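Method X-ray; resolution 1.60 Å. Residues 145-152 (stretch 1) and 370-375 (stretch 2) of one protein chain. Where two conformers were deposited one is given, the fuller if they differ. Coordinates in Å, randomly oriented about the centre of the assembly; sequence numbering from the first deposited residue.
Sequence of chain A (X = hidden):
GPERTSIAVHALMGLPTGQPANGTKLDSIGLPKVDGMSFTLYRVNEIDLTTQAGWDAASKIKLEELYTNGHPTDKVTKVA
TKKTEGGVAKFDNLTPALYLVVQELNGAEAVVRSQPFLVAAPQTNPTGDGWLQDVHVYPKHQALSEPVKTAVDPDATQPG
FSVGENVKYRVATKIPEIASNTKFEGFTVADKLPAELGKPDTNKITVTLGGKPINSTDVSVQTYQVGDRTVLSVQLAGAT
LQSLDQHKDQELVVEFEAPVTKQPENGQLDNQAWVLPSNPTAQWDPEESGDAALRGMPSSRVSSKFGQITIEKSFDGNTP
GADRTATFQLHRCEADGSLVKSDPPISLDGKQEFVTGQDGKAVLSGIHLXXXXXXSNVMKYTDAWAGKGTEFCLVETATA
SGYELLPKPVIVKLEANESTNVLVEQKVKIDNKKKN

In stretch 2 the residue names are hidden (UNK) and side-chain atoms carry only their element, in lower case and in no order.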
# COMPACT_ATOMS: atom_id res chain seq x y z
N SER A 145 -0.79 5.46 -11.82
CA SER A 145 -1.78 6.11 -10.97
C SER A 145 -1.75 5.48 -9.60
O SER A 145 -1.48 4.30 -9.48
CB SER A 145 -3.17 5.92 -11.55
OG SER A 145 -3.27 6.55 -12.81
N GLU A 146 -2.09 6.27 -8.57
CA GLU A 146 -2.12 5.75 -7.22
C GLU A 146 -3.27 4.74 -7.08
O GLU A 146 -4.42 5.15 -7.24
CB GLU A 146 -2.36 6.90 -6.24
CG GLU A 146 -2.57 6.48 -4.78
CD GLU A 146 -2.88 7.67 -3.89
OE1 GLU A 146 -4.06 8.09 -3.81
OE2 GLU A 146 -1.92 8.20 -3.34
N PRO A 147 -2.96 3.48 -6.73
CA PRO A 147 -4.06 2.52 -6.50
C PRO A 147 -4.98 2.96 -5.39
O PRO A 147 -4.57 3.66 -4.44
CB PRO A 147 -3.35 1.22 -6.10
CG PRO A 147 -1.96 1.35 -6.81
CD PRO A 147 -1.65 2.84 -6.59
N VAL A 148 -6.22 2.53 -5.47
CA VAL A 148 -7.23 2.92 -4.49
C VAL A 148 -7.48 1.69 -3.62
O VAL A 148 -7.97 0.69 -4.10
CB VAL A 148 -8.53 3.35 -5.17
CG1 VAL A 148 -9.61 3.64 -4.13
CG2 VAL A 148 -8.27 4.55 -6.09
N LYS A 149 -7.07 1.81 -2.37
CA LYS A 149 -7.28 0.80 -1.36
C LYS A 149 -8.46 1.16 -0.49
O LYS A 149 -8.54 2.26 0.06
CB LYS A 149 -6.02 0.57 -0.53
CG LYS A 149 -6.19 -0.55 0.47
CD LYS A 149 -4.95 -0.88 1.21
CE LYS A 149 -5.23 -1.94 2.29
NZ LYS A 149 -4.02 -2.66 2.77
N THR A 150 -9.36 0.22 -0.30
CA THR A 150 -10.47 0.33 0.63
C THR A 150 -10.56 -0.89 1.53
O THR A 150 -9.99 -1.94 1.25
CB THR A 150 -11.76 0.52 -0.12
OG1 THR A 150 -11.98 -0.57 -1.06
CG2 THR A 150 -11.80 1.91 -0.79
N ALA A 151 -11.33 -0.74 2.59
CA ALA A 151 -11.65 -1.82 3.53
C ALA A 151 -13.14 -2.07 3.47
O ALA A 151 -13.93 -1.16 3.26
CB ALA A 151 -11.24 -1.48 4.95
N VAL A 152 -13.50 -3.35 3.60
CA VAL A 152 -14.86 -3.82 3.52
C VAL A 152 -15.07 -4.76 4.73
O VAL A 152 -14.17 -5.47 5.11
CB VAL A 152 -15.06 -4.59 2.21
CG1 VAL A 152 -16.38 -5.30 2.18
CG2 VAL A 152 -14.91 -3.59 1.03
N UNK A 370 -14.58 2.43 13.06
CA UNK A 370 -14.82 2.94 11.72
C UNK A 370 -13.54 3.03 10.93
O UNK A 370 -12.48 2.68 11.46
N UNK A 371 -13.65 3.54 9.70
CA UNK A 371 -12.54 3.52 8.75
C UNK A 371 -12.48 4.81 7.94
O UNK A 371 -13.49 5.34 7.48
c UNK A 371 -11.44 2.29 6.87
o UNK A 371 -12.65 1.15 8.60
c UNK A 371 -12.64 2.32 7.81
N UNK A 372 -11.26 5.30 7.77
CA UNK A 372 -10.93 6.46 6.94
C UNK A 372 -10.27 5.88 5.68
O UNK A 372 -9.30 5.11 5.76
c UNK A 372 -9.52 8.61 6.92
c UNK A 372 -8.31 9.30 7.60
c UNK A 372 -10.70 9.61 6.80
c UNK A 372 -9.94 7.37 7.67
N UNK A 373 -10.89 6.17 4.55
CA UNK A 373 -10.41 5.71 3.26
C UNK A 373 -10.87 6.67 2.17
O UNK A 373 -11.78 7.49 2.37
c UNK A 373 -12.47 4.24 3.08
c UNK A 373 -12.99 2.84 3.25
o UNK A 373 -12.42 1.88 2.74
c UNK A 373 -10.96 4.31 2.98
n UNK A 373 -14.11 2.71 3.96
N UNK A 374 -10.30 6.49 0.98
CA UNK A 374 -10.61 7.32 -0.15
C UNK A 374 -11.96 6.95 -0.76
O UNK A 374 -12.27 5.79 -0.98
c UNK A 374 -8.87 9.53 -1.44
c UNK A 374 -9.24 8.25 -2.16
c UNK A 374 -8.13 7.76 -3.08
c UNK A 374 -9.49 7.16 -1.17
N UNK A 375 -12.79 7.96 -1.02
CA UNK A 375 -14.03 7.76 -1.73
C UNK A 375 -14.16 8.94 -2.65
O UNK A 375 -14.08 10.09 -2.19
c UNK A 375 -16.17 6.34 1.15
o UNK A 375 -16.06 5.37 1.95
o UNK A 375 -17.19 7.08 1.04
c UNK A 375 -15.00 6.57 0.24
c UNK A 375 -15.19 7.67 -0.75
O HOH W 1 -8.01 4.67 0.75
O HOH W 2 -15.01 0.43 5.04

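Position 370 has backbone atoms and nothing more. No CB is present, and nothing of stretch 1 comes near. This is Gly-370.

Position 371 has three side-chain atoms. The CB carries one oxygen and one carbon, so the side chain branches at once. CA-to-CB points toward stretch 1. The terminal carbon lies 4.2 Å from CB of Ala-151, while the oxygen is hydrogen-bonded to a residue just outside the stretches. A beta-branched side chain with one oxygen and one methyl is threonine: Thr-371, with chi1 in the m well.

Position 372 has four carbons, forked at the second. It is out of reach of stretch 1. A fork one carbon beyond CB gives Leu-372.

Position 373 has three carbons in a row, the third carrying one oxygen and one nitrogen. CA-to-CB points toward stretch 1. The terminal oxygen accepts a hydrogen bond from the backbone of Ala-151, and the nitrogen binds water 2. A three-carbon chain ending in an amide is glutamine: Gln-373, with chi1 p and chi2 t. Two conformers were deposited and one is given. The distance from Ala-151 N to Gln-373 OE1 is 2.8 Å, and the angle at the hydrogen is 169°, close to straight. OE1 also lies 3.2 Å from CB of Thr-150.

Position 374 has four carbons, again forked at the second. CA-to-CB points toward stretch 1. One terminal carbon approaches Val-148 and Glu-146. This is Leu-374. Its CD2 is 4.4 Å from CG2 of Val-148, an apolar contact, and 4.1 Å from OE1 of Glu-146.

Position 375 has three carbons, the third carrying two oxygens. CA-to-CB points away from stretch 1, though the end of the side chain comes nearer. A carboxylate at the end of three carbons is glutamate: Glu-375.

The two strands run at 136° to each other, and their axes come no closer than 6.5 Å. One direct hydrogen bond joins the stretches, and it runs from backbone to side chain. The Gln-373 amide reaches across to supply the acceptor for Ala-151 N. Waters bridge two further pairs. Water 1 donates to Lys-149 O at 2.6 Å and accepts from Leu-374 N at 2.9 Å. Water 2 donates to Ala-151 O at 2.6 Å and accepts from Gln-373 NE2 at 2.7 Å. The amide thus serves both the N and the O of Ala-151, one directly and one through water. Apolar contact is modest, and the stretches bury 282 Å² in all.

Stretch 2 (370-375) GTLQLE
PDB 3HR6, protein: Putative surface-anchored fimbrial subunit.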